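Local coordinates for protein putative branched-chain amino acid aminotransferase IlvE (Streptococcus mutans, PDB 4DQN) that probably catalyses pyridoxal-phosphate-dependent transfer of the amino group between leucine, isoleucine or valine and 2-oxoglutarate, at residues 179-188 / 243-251; 255-263 / 333-341. All coordinates share one frame; numbering follows the deposited sequence.

Contact 1. Residues 179-188 / 243-251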
ATOM      1  N   ALA A 179      -4.133   7.173  -5.985  1.00 33.83           N
ATOM      2  CA  ALA A 179      -5.216   6.670  -5.137  1.00 37.58           C
ATOM      3  C   ALA A 179      -6.530   6.490  -5.901  1.00 39.06           C
ATOM      4  O   ALA A 179      -6.769   7.156  -6.920  1.00 35.41           O
ATOM      5  CB  ALA A 179      -5.425   7.593  -3.952  1.00 38.97           C
ATOM      6  N   ALA A 180      -7.373   5.588  -5.394  1.00 37.99           N
ATOM      7  CA  ALA A 180      -8.704   5.331  -5.947  1.00 38.17           C
ATOM      8  C   ALA A 180      -9.694   6.385  -5.449  1.00 40.99           C
ATOM      9  O   ALA A 180      -9.419   7.054  -4.447  1.00 39.72           O
ATOM     10  CB  ALA A 180      -9.164   3.948  -5.528  1.00 34.90           C
ATOM     11  N   PRO A 181     -10.850   6.536  -6.136  1.00 43.31           N
ATOM     12  CA  PRO A 181     -11.871   7.482  -5.645  1.00 37.99           C
ATOM     13  C   PRO A 181     -12.354   7.164  -4.224  1.00 43.57           C
ATOM     14  O   PRO A 181     -12.555   8.085  -3.426  1.00 42.04           O
ATOM     15  CB  PRO A 181     -13.018   7.313  -6.646  1.00 42.94           C
ATOM     16  CG  PRO A 181     -12.343   6.871  -7.922  1.00 42.23           C
ATOM     17  CD  PRO A 181     -11.196   5.987  -7.465  1.00 42.29           C
ATOM     18  N   HIS A 182     -12.539   5.880  -3.919  1.00 38.23           N
ATOM     19  CA  HIS A 182     -12.882   5.457  -2.565  1.00 39.65           C
ATOM     20  C   HIS A 182     -11.803   4.537  -1.990  1.00 42.00           C
ATOM     21  O   HIS A 182     -12.110   3.500  -1.388  1.00 35.37           O
ATOM     22  CB  HIS A 182     -14.235   4.743  -2.556  1.00 39.52           C
ATOM     23  CG  HIS A 182     -15.378   5.611  -2.982  1.00 45.58           C
ATOM     24  ND1 HIS A 182     -16.331   5.194  -3.890  1.00 45.75           N
ATOM     25  CD2 HIS A 182     -15.725   6.871  -2.624  1.00 43.07           C
ATOM     26  CE1 HIS A 182     -17.213   6.162  -4.076  1.00 43.77           C
ATOM     27  NE2 HIS A 182     -16.866   7.191  -3.321  1.00 45.97           N
ATOM     28  N   GLY A 183     -10.541   4.927  -2.179  1.00 42.82           N
ATOM     29  CA  GLY A 183      -9.406   4.157  -1.693  1.00 39.19           C
ATOM     30  C   GLY A 183      -8.829   4.775  -0.432  1.00 45.62           C
ATOM     31  O   GLY A 183      -9.580   5.248   0.434  1.00 42.05           O
ATOM     32  N   THR A 184      -7.499   4.788  -0.334  1.00 40.05           N
ATOM     33  CA  THR A 184      -6.815   5.260   0.874  1.00 38.13           C
ATOM     34  C   THR A 184      -6.119   6.606   0.679  1.00 35.85           C
ATOM     35  O   THR A 184      -5.205   6.950   1.436  1.00 37.97           O
ATOM     36  CB  THR A 184      -5.780   4.226   1.366  1.00 37.02           C
ATOM     37  OG1 THR A 184      -4.883   3.883   0.295  1.00 34.51           O
ATOM     38  CG2 THR A 184      -6.488   2.962   1.847  1.00 35.03           C
ATOM     39  N   GLY A 185      -6.557   7.362  -0.328  1.00 33.07           N
ATOM     40  CA  GLY A 185      -5.901   8.610  -0.700  1.00 36.78           C
ATOM     41  C   GLY A 185      -5.804   9.672   0.388  1.00 40.75           C
ATOM     42  O   GLY A 185      -4.840  10.454   0.422  1.00 41.69           O
ATOM     43  N   ALA A 186      -6.805   9.710   1.267  1.00 36.82           N
ATOM     44  CA  ALA A 186      -6.861  10.719   2.334  1.00 39.61           C
ATOM     45  C   ALA A 186      -6.160  10.218   3.602  1.00 42.63           C
ATOM     46  O   ALA A 186      -6.226  10.851   4.669  1.00 43.65           O
ATOM     47  CB  ALA A 186      -8.314  11.094   2.629  1.00 40.92           C
ATOM     48  N   ALA A 187      -5.495   9.074   3.474  1.00 36.54           N
ATOM     49  CA  ALA A 187      -4.751   8.466   4.573  1.00 37.85           C
ATOM     50  C   ALA A 187      -3.265   8.420   4.213  1.00 37.84           C
ATOM     51  O   ALA A 187      -2.909   8.023   3.099  1.00 35.98           O
ATOM     52  CB  ALA A 187      -5.291   7.046   4.850  1.00 35.12           C
ATOM     53  N   LYS A 188      -2.395   8.831   5.137  1.00 35.52           N
ATOM     54  CA  LYS A 188      -0.953   8.821   4.869  1.00 33.90           C
ATOM     55  C   LYS A 188      -0.398   7.405   5.025  1.00 33.67           C
ATOM     56  O   LYS A 188       0.221   7.074   6.047  1.00 28.95           O
ATOM     57  CB  LYS A 188      -0.225   9.788   5.814  1.00 35.46           C
ATOM     58  CG  LYS A 188       1.118  10.310   5.290  1.00 33.41           C
ATOM     59  CD  LYS A 188       1.504  11.574   6.050  1.00 34.26           C
ATOM     60  CE  LYS A 188       2.828  12.143   5.573  1.00 37.37           C
ATOM     61  NZ  LYS A 188       2.779  12.564   4.141  1.00 39.00           N
ATOM     62  N   LEU A 243     -10.038  20.434  -2.938  1.00 38.25           N
ATOM     63  CA  LEU A 243     -10.695  19.637  -1.922  1.00 43.98           C
ATOM     64  C   LEU A 243     -11.284  18.369  -2.534  1.00 48.31           C
ATOM     65  O   LEU A 243     -12.211  18.422  -3.348  1.00 47.30           O
ATOM     66  CB  LEU A 243     -11.803  20.445  -1.255  1.00 48.88           C
ATOM     67  CG  LEU A 243     -12.677  19.686  -0.254  1.00 53.03           C
ATOM     68  CD1 LEU A 243     -11.831  18.890   0.760  1.00 50.62           C
ATOM     69  CD2 LEU A 243     -13.581  20.680   0.444  1.00 52.33           C
ATOM     70  N   SER A 244     -10.748  17.225  -2.134  1.00 49.36           N
ATOM     71  CA  SER A 244     -11.306  15.945  -2.542  1.00 49.45           C
ATOM     72  C   SER A 244     -11.145  14.977  -1.390  1.00 45.87           C
ATOM     73  O   SER A 244     -10.242  15.138  -0.572  1.00 51.27           O
ATOM     74  CB  SER A 244     -10.594  15.413  -3.790  1.00 50.86           C
ATOM     75  OG  SER A 244     -10.496  13.992  -3.761  1.00 45.63           O
ATOM     76  N   PRO A 245     -12.028  13.969  -1.319  1.00 43.14           N
ATOM     77  CA  PRO A 245     -11.925  12.917  -0.301  1.00 48.47           C
ATOM     78  C   PRO A 245     -10.830  11.911  -0.647  1.00 46.94           C
ATOM     79  O   PRO A 245     -10.670  10.910   0.058  1.00 45.43           O
ATOM     80  CB  PRO A 245     -13.287  12.226  -0.392  1.00 50.53           C
ATOM     81  CG  PRO A 245     -13.705  12.418  -1.823  1.00 48.32           C
ATOM     82  CD  PRO A 245     -13.207  13.787  -2.191  1.00 47.64           C
ATOM     83  N   SER A 246     -10.113  12.175  -1.740  1.00 43.91           N
ATOM     84  CA  SER A 246      -9.070  11.286  -2.247  1.00 46.23           C
ATOM     85  C   SER A 246      -7.700  11.938  -2.016  1.00 43.63           C
ATOM     86  O   SER A 246      -6.649  11.370  -2.332  1.00 44.81           O
ATOM     87  CB  SER A 246      -9.308  11.014  -3.744  1.00 42.87           C
ATOM     88  OG  SER A 246      -8.262  10.241  -4.310  1.00 52.82           O
ATOM     89  N   ILE A 247      -7.732  13.136  -1.443  1.00 43.05           N
ATOM     90  CA  ILE A 247      -6.534  13.941  -1.224  1.00 45.11           C
ATOM     91  C   ILE A 247      -6.063  13.856   0.235  1.00 42.77           C
ATOM     92  O   ILE A 247      -6.880  13.864   1.161  1.00 42.35           O
ATOM     93  CB  ILE A 247      -6.829  15.423  -1.593  1.00 48.59           C
ATOM     94  CG1 ILE A 247      -6.926  15.584  -3.117  1.00 45.98           C
ATOM     95  CG2 ILE A 247      -5.790  16.373  -1.010  1.00 45.99           C
ATOM     96  CD1 ILE A 247      -7.474  16.946  -3.538  1.00 43.98           C
ATOM     97  N   LEU A 248      -4.750  13.755   0.436  1.00 45.68           N
ATOM     98  CA  LEU A 248      -4.173  13.866   1.774  1.00 44.88           C
ATOM     99  C   LEU A 248      -4.166  15.328   2.213  1.00 44.06           C
ATOM    100  O   LEU A 248      -3.521  16.162   1.584  1.00 46.58           O
ATOM    101  CB  LEU A 248      -2.736  13.346   1.797  1.00 46.14           C
ATOM    102  CG  LEU A 248      -2.049  13.582   3.148  1.00 46.03           C
ATOM    103  CD1 LEU A 248      -2.074  12.311   3.965  1.00 44.34           C
ATOM    104  CD2 LEU A 248      -0.625  14.100   2.988  1.00 48.77           C
ATOM    105  N   PRO A 249      -4.870  15.642   3.309  1.00 45.75           N
ATOM    106  CA  PRO A 249      -4.895  17.028   3.792  1.00 43.89           C
ATOM    107  C   PRO A 249      -3.616  17.386   4.563  1.00 45.30           C
ATOM    108  O   PRO A 249      -3.425  16.900   5.684  1.00 46.26           O
ATOM    109  CB  PRO A 249      -6.111  17.048   4.728  1.00 49.25           C
ATOM    110  CG  PRO A 249      -6.343  15.597   5.135  1.00 47.53           C
ATOM    111  CD  PRO A 249      -5.477  14.705   4.269  1.00 45.82           C
ATOM    112  N   SER A 250      -2.751  18.216   3.978  1.00 41.27           N
ATOM    113  CA  SER A 250      -1.482  18.551   4.635  1.00 39.90           C
ATOM    114  C   SER A 250      -1.649  19.615   5.725  1.00 39.14           C
ATOM    115  O   SER A 250      -2.522  20.490   5.638  1.00 37.84           O
ATOM    116  CB  SER A 250      -0.396  18.942   3.618  1.00 39.06           C
ATOM    117  OG  SER A 250      -0.419  20.320   3.293  1.00 38.61           O
ATOM    118  N   VAL A 251      -0.836  19.512   6.771  1.00 34.89           N
ATOM    119  CA  VAL A 251      -0.842  20.509   7.846  1.00 32.20           C
ATOM    120  C   VAL A 251      -0.420  21.861   7.268  1.00 32.18           C
ATOM    121  O   VAL A 251      -0.928  22.920   7.650  1.00 32.65           O
ATOM    122  CB  VAL A 251       0.106  20.082   8.979  1.00 31.18           C
ATOM    123  CG1 VAL A 251       0.022  21.050  10.150  1.00 32.52           C
ATOM    124  CG2 VAL A 251      -0.241  18.679   9.452  1.00 31.00           C
TER
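Leu248 and Lys188 lie across one another at an oblique angle, the isobutyl branch of the leucine against the aliphatic shaft of the lysine. Leu248 CD1 rests on Lys188 CB at 3.6 Å, while its other methyl, CD2, comes to 3.9 Å from Lys188 NZ. The leucine reaches there because CG is anti to its backbone N (chi1 174°). Lys188 runs extended as far as CE and then bends at chi4 (63°); its NZ bonds to the hydroxyl of Tyr193.

At the neighbouring turn, backbone meets backbone. Gly185 has no side chain to hold the loops apart, and its CA approaches Ser246 O to 3.3 Å in a CA-H...O contact. A second such contact joins Ala186 CA to Ile247 O at 3.4 Å. The small methyl of Ala186 touches two carbonyl oxygens, with CB 3.4 Å from Ile247 O and 3.5 Å from Pro245 O. Farther along, Ser246 OG stands 3.4 Å from Ala180 O, but its hydrogen bond goes to Glu223. The same carboxylate bonds to Ser244 OG, which also accepts from Ser246 N (2.7 Å) in an ST turn.

No conventional bond joins the two loops; several polar groups of 243-251 are held by its own ST turn or by Glu223, Glu224 and Asn229. Van der Waals packing and weak CA-H...O contacts remain, and a CB on Gly185 would clash with Ser246 O. For Lys188, the predicted pyridoxal-phosphate attachment site, without cofactor here, apolar contact near CB and a tethered amine are consistent with a positioned side chain.

Contact 2. Residues 255-263 / 333-341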
ATOM      1  N   SER A 255      -2.467  25.439   7.412  1.00 30.66           N
ATOM      2  CA  SER A 255      -1.727  26.588   7.939  1.00 33.34           C
ATOM      3  C   SER A 255      -1.702  27.765   6.956  1.00 31.48           C
ATOM      4  O   SER A 255      -1.865  28.921   7.361  1.00 29.48           O
ATOM      5  CB  SER A 255      -0.304  26.156   8.296  1.00 31.60           C
ATOM      6  OG  SER A 255      -0.340  25.149   9.296  1.00 31.12           O
ATOM      7  N   LEU A 256      -1.501  27.466   5.672  1.00 29.37           N
ATOM      8  CA  LEU A 256      -1.462  28.492   4.630  1.00 30.45           C
ATOM      9  C   LEU A 256      -2.839  29.111   4.420  1.00 32.95           C
ATOM     10  O   LEU A 256      -2.961  30.332   4.272  1.00 31.81           O
ATOM     11  CB  LEU A 256      -0.921  27.916   3.312  1.00 31.69           C
ATOM     12  CG  LEU A 256       0.597  27.683   3.317  1.00 33.15           C
ATOM     13  CD1 LEU A 256       1.087  27.077   2.020  1.00 30.04           C
ATOM     14  CD2 LEU A 256       1.342  28.998   3.603  1.00 30.74           C
ATOM     15  N   LEU A 257      -3.863  28.265   4.412  1.00 33.87           N
ATOM     16  CA  LEU A 257      -5.258  28.711   4.393  1.00 33.31           C
ATOM     17  C   LEU A 257      -5.501  29.724   5.504  1.00 36.61           C
ATOM     18  O   LEU A 257      -6.096  30.793   5.293  1.00 33.75           O
ATOM     19  CB  LEU A 257      -6.159  27.507   4.649  1.00 33.19           C
ATOM     20  CG  LEU A 257      -7.194  27.006   3.638  1.00 41.07           C
ATOM     21  CD1 LEU A 257      -7.080  27.664   2.283  1.00 34.77           C
ATOM     22  CD2 LEU A 257      -7.099  25.489   3.519  1.00 36.83           C
ATOM     23  N   TYR A 258      -5.052  29.353   6.698  1.00 32.74           N
ATOM     24  CA  TYR A 258      -5.235  30.160   7.892  1.00 35.03           C
ATOM     25  C   TYR A 258      -4.496  31.487   7.763  1.00 32.23           C
ATOM     26  O   TYR A 258      -5.086  32.546   7.964  1.00 33.68           O
ATOM     27  CB  TYR A 258      -4.733  29.382   9.108  1.00 31.26           C
ATOM     28  CG  TYR A 258      -5.005  30.037  10.438  1.00 32.02           C
ATOM     29  CD1 TYR A 258      -4.224  31.093  10.896  1.00 30.45           C
ATOM     30  CD2 TYR A 258      -6.025  29.581  11.252  1.00 33.41           C
ATOM     31  CE1 TYR A 258      -4.472  31.686  12.116  1.00 33.10           C
ATOM     32  CE2 TYR A 258      -6.281  30.169  12.475  1.00 37.52           C
ATOM     33  CZ  TYR A 258      -5.499  31.215  12.904  1.00 32.03           C
ATOM     34  OH  TYR A 258      -5.746  31.791  14.132  1.00 33.72           O
ATOM     35  N   LEU A 259      -3.210  31.436   7.421  1.00 34.59           N
ATOM     36  CA  LEU A 259      -2.402  32.658   7.360  1.00 28.69           C
ATOM     37  C   LEU A 259      -2.856  33.583   6.235  1.00 34.57           C
ATOM     38  O   LEU A 259      -2.928  34.795   6.424  1.00 34.87           O
ATOM     39  CB  LEU A 259      -0.912  32.334   7.224  1.00 30.71           C
ATOM     40  CG  LEU A 259      -0.327  31.525   8.384  1.00 30.08           C
ATOM     41  CD1 LEU A 259       1.126  31.164   8.128  1.00 26.57           C
ATOM     42  CD2 LEU A 259      -0.473  32.301   9.699  1.00 27.67           C
ATOM     43  N   ALA A 260      -3.181  33.017   5.077  1.00 31.67           N
ATOM     44  CA  ALA A 260      -3.694  33.816   3.962  1.00 32.34           C
ATOM     45  C   ALA A 260      -4.867  34.697   4.398  1.00 34.82           C
ATOM     46  O   ALA A 260      -4.921  35.892   4.079  1.00 35.55           O
ATOM     47  CB  ALA A 260      -4.105  32.912   2.799  1.00 31.90           C
ATOM     48  N   GLU A 261      -5.805  34.106   5.132  1.00 33.24           N
ATOM     49  CA  GLU A 261      -6.959  34.849   5.628  1.00 36.89           C
ATOM     50  C   GLU A 261      -6.581  35.797   6.761  1.00 37.30           C
ATOM     51  O   GLU A 261      -6.800  37.008   6.668  1.00 37.29           O
ATOM     52  CB  GLU A 261      -8.068  33.894   6.106  1.00 34.86           C
ATOM     53  CG  GLU A 261      -9.327  34.616   6.628  1.00 39.16           C
ATOM     54  CD  GLU A 261     -10.428  33.668   7.076  1.00 40.31           C
ATOM     55  OE1 GLU A 261     -10.343  32.454   6.778  1.00 40.24           O
ATOM     56  OE2 GLU A 261     -11.386  34.136   7.727  1.00 38.49           O
ATOM     57  N   HIS A 262      -6.013  35.250   7.834  1.00 36.02           N
ATOM     58  CA  HIS A 262      -5.894  36.011   9.084  1.00 38.16           C
ATOM     59  C   HIS A 262      -4.699  36.965   9.147  1.00 37.86           C
ATOM     60  O   HIS A 262      -4.636  37.832  10.025  1.00 37.11           O
ATOM     61  CB  HIS A 262      -5.924  35.061  10.291  1.00 35.85           C
ATOM     62  CG  HIS A 262      -7.201  34.283  10.403  1.00 40.04           C
ATOM     63  ND1 HIS A 262      -8.419  34.888  10.629  1.00 44.75           N
ATOM     64  CD2 HIS A 262      -7.455  32.955  10.298  1.00 38.28           C
ATOM     65  CE1 HIS A 262      -9.367  33.967  10.667  1.00 40.71           C
ATOM     66  NE2 HIS A 262      -8.808  32.787  10.468  1.00 37.28           N
ATOM     67  N   ARG A 263      -3.752  36.810   8.228  1.00 36.20           N
ATOM     68  CA  ARG A 263      -2.598  37.705   8.181  1.00 31.38           C
ATOM     69  C   ARG A 263      -2.659  38.594   6.949  1.00 37.69           C
ATOM     70  O   ARG A 263      -2.212  39.748   6.973  1.00 30.99           O
ATOM     71  CB  ARG A 263      -1.289  36.905   8.155  1.00 36.84           C
ATOM     72  CG  ARG A 263      -1.055  36.024   9.370  1.00 36.41           C
ATOM     73  CD  ARG A 263      -0.836  36.883  10.584  1.00 31.48           C
ATOM     74  NE  ARG A 263       0.126  36.281  11.505  1.00 43.60           N
ATOM     75  CZ  ARG A 263      -0.251  35.495  12.492  1.00 32.80           C
ATOM     76  NH1 ARG A 263      -1.533  35.269  12.631  1.00 43.02           N
ATOM     77  NH2 ARG A 263       0.609  34.961  13.337  1.00 31.59           N
ATOM     78  N   VAL A 333       8.300  35.172  13.917  1.00 31.22           N
ATOM     79  CA  VAL A 333       7.024  35.867  13.706  1.00 30.45           C
ATOM     80  C   VAL A 333       6.003  35.369  14.732  1.00 31.04           C
ATOM     81  O   VAL A 333       5.963  34.174  15.016  1.00 29.20           O
ATOM     82  CB  VAL A 333       6.492  35.647  12.255  1.00 30.14           C
ATOM     83  CG1 VAL A 333       5.099  36.232  12.078  1.00 27.74           C
ATOM     84  CG2 VAL A 333       7.434  36.265  11.238  1.00 32.49           C
ATOM     85  N   LYS A 334       5.191  36.265  15.307  1.00 30.86           N
ATOM     86  CA  LYS A 334       4.199  35.843  16.309  1.00 30.72           C
ATOM     87  C   LYS A 334       3.262  34.775  15.748  1.00 31.64           C
ATOM     88  O   LYS A 334       2.731  34.922  14.638  1.00 29.54           O
ATOM     89  CB  LYS A 334       3.350  37.015  16.799  1.00 32.00           C
ATOM     90  CG  LYS A 334       2.584  36.700  18.090  1.00 34.09           C
ATOM     91  CD  LYS A 334       1.343  37.577  18.241  1.00 37.21           C
ATOM     92  CE  LYS A 334       0.950  37.777  19.696  1.00 36.96           C
ATOM     93  NZ  LYS A 334       1.017  36.553  20.537  1.00 41.20           N
ATOM     94  N   ALA A 335       3.042  33.718  16.525  1.00 30.96           N
ATOM     95  CA  ALA A 335       2.264  32.568  16.053  1.00 30.16           C
ATOM     96  C   ALA A 335       0.791  32.716  16.338  1.00 30.04           C
ATOM     97  O   ALA A 335       0.406  33.407  17.285  1.00 32.35           O
ATOM     98  CB  ALA A 335       2.762  31.302  16.717  1.00 30.97           C
ATOM     99  N   PRO A 336      -0.052  32.042  15.540  1.00 30.55           N
ATOM    100  CA  PRO A 336      -1.444  31.939  15.980  1.00 31.29           C
ATOM    101  C   PRO A 336      -1.490  31.173  17.296  1.00 31.65           C
ATOM    102  O   PRO A 336      -0.553  30.419  17.592  1.00 29.49           O
ATOM    103  CB  PRO A 336      -2.106  31.112  14.863  1.00 30.53           C
ATOM    104  CG  PRO A 336      -1.261  31.381  13.645  1.00 29.72           C
ATOM    105  CD  PRO A 336       0.152  31.489  14.184  1.00 29.96           C
ATOM    106  N   GLU A 337      -2.551  31.366  18.076  1.00 31.62           N
ATOM    107  CA  GLU A 337      -2.733  30.635  19.327  1.00 36.41           C
ATOM    108  C   GLU A 337      -2.723  29.117  19.115  1.00 33.01           C
ATOM    109  O   GLU A 337      -3.364  28.612  18.195  1.00 34.30           O
ATOM    110  CB  GLU A 337      -4.061  31.042  19.966  1.00 39.22           C
ATOM    111  CG  GLU A 337      -4.161  30.748  21.447  1.00 44.49           C
ATOM    112  CD  GLU A 337      -3.361  31.730  22.281  1.00 60.55           C
ATOM    113  OE1 GLU A 337      -2.659  32.591  21.693  1.00 60.53           O
ATOM    114  OE2 GLU A 337      -3.438  31.645  23.529  1.00 65.68           O
ATOM    115  N   GLY A 338      -1.977  28.402  19.955  1.00 33.27           N
ATOM    116  CA  GLY A 338      -1.998  26.947  19.958  1.00 37.68           C
ATOM    117  C   GLY A 338      -1.127  26.239  18.933  1.00 34.20           C
ATOM    118  O   GLY A 338      -1.097  25.012  18.907  1.00 37.58           O
ATOM    119  N   TRP A 339      -0.428  26.988  18.082  1.00 31.11           N
ATOM    120  CA  TRP A 339       0.380  26.379  17.021  1.00 31.85           C
ATOM    121  C   TRP A 339       1.754  25.894  17.464  1.00 31.57           C
ATOM    122  O   TRP A 339       2.244  24.866  16.987  1.00 33.06           O
ATOM    123  CB  TRP A 339       0.574  27.345  15.851  1.00 32.01           C
ATOM    124  CG  TRP A 339      -0.610  27.466  14.944  1.00 31.16           C
ATOM    125  CD1 TRP A 339      -1.913  27.182  15.244  1.00 31.92           C
ATOM    126  CD2 TRP A 339      -0.597  27.918  13.589  1.00 29.13           C
ATOM    127  NE1 TRP A 339      -2.713  27.437  14.152  1.00 32.11           N
ATOM    128  CE2 TRP A 339      -1.928  27.889  13.123  1.00 32.84           C
ATOM    129  CE3 TRP A 339       0.414  28.352  12.722  1.00 28.51           C
ATOM    130  CZ2 TRP A 339      -2.275  28.274  11.816  1.00 31.61           C
ATOM    131  CZ3 TRP A 339       0.069  28.739  11.430  1.00 29.80           C
ATOM    132  CH2 TRP A 339      -1.268  28.697  10.992  1.00 27.63           C
ATOM    133  N   ILE A 340       2.400  26.650  18.340  1.00 30.39           N
ATOM    134  CA  ILE A 340       3.766  26.332  18.720  1.00 30.97           C
ATOM    135  C   ILE A 340       3.807  25.491  19.990  1.00 31.48           C
ATOM    136  O   ILE A 340       3.116  25.786  20.963  1.00 32.94           O
ATOM    137  CB  ILE A 340       4.599  27.603  18.940  1.00 31.72           C
ATOM    138  CG1 ILE A 340       4.547  28.508  17.704  1.00 30.59           C
ATOM    139  CG2 ILE A 340       6.033  27.242  19.294  1.00 30.89           C
ATOM    140  CD1 ILE A 340       4.964  27.846  16.379  1.00 30.66           C
ATOM    141  N   TYR A 341       4.609  24.432  19.961  1.00 29.86           N
ATOM    142  CA  TYR A 341       4.805  23.562  21.114  1.00 31.69           C
ATOM    143  C   TYR A 341       6.291  23.534  21.442  1.00 33.80           C
ATOM    144  O   TYR A 341       7.077  22.876  20.742  1.00 29.13           O
ATOM    145  CB  TYR A 341       4.359  22.142  20.789  1.00 27.84           C
ATOM    146  CG  TYR A 341       2.873  21.915  20.771  1.00 29.65           C
ATOM    147  CD1 TYR A 341       2.070  22.487  19.793  1.00 28.30           C
ATOM    148  CD2 TYR A 341       2.276  21.096  21.719  1.00 27.93           C
ATOM    149  CE1 TYR A 341       0.718  22.259  19.771  1.00 28.18           C
ATOM    150  CE2 TYR A 341       0.927  20.864  21.707  1.00 28.99           C
ATOM    151  CZ  TYR A 341       0.150  21.447  20.734  1.00 30.04           C
ATOM    152  OH  TYR A 341      -1.210  21.207  20.725  1.00 31.68           O
TER
HETATM  153  O   HOH W   1      -5.783  29.537  16.315  1.00 41.93           O
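The C-terminal turns of helix 251-262 pack against the Pro336-Trp339 type II turn, just ahead of edge strand 340-342. The side chains form a compact, largely apolar cluster. The rigid apolar ring of Pro336 suits the flat indole: its CG sits 3.4 Å above the centre of the Trp339 ring. Tyr258 meets that indole obliquely, the two planes at 57°, with Trp339 CZ2 3.5 Å from Tyr258 CG. This CZ2 lies over one face of the phenol ring, toward its rim, and His262 CD2, one helical turn on, covers the other. Tyr258 points at the turn because its CG is anti to the backbone N (chi1 -173°), and a water links its OH to Glu337 O. Leu259 CD2 fills in beside Trp339 CH2 at 3.9 Å.

At the helix end, Arg263 reaches across to the loop: NH2 donates to Lys334 O, although the 2.5 Å separation and bent 121° angle leave its details doubtful. Its NE forms a salt bridge with Glu324 of helix 316-329. Gly338, with positive phi, suits the third position of the turn. Helix 251-262 also packs on strand 238-241 of the mixed sheet, whereas 340-342 edges the antiparallel one, a two-domain layout found in class-IV, fold-type IV aminotransferases.

Overall arrangement
Along the chain the two contacts come in series, and their centres lie 24 Å apart. Helix 251-262 connects them: contact 1 ends at its first residue, Val251, and contact 2 uses its later turns. Both also lie where the seven-stranded antiparallel sheet region meets the part built on the mixed sheet. Contact 1 borders helix 79-92 and strand 59-68 through Arg85 and Phe61, and contact 2 borders strand 74-77 and Arg78. Contact 1 holds the predicted cofactor lysine and reaches the second subunit at His182; contact 2 lies away from that site and joins the helix to the loop and turn that lead into strand 340-342.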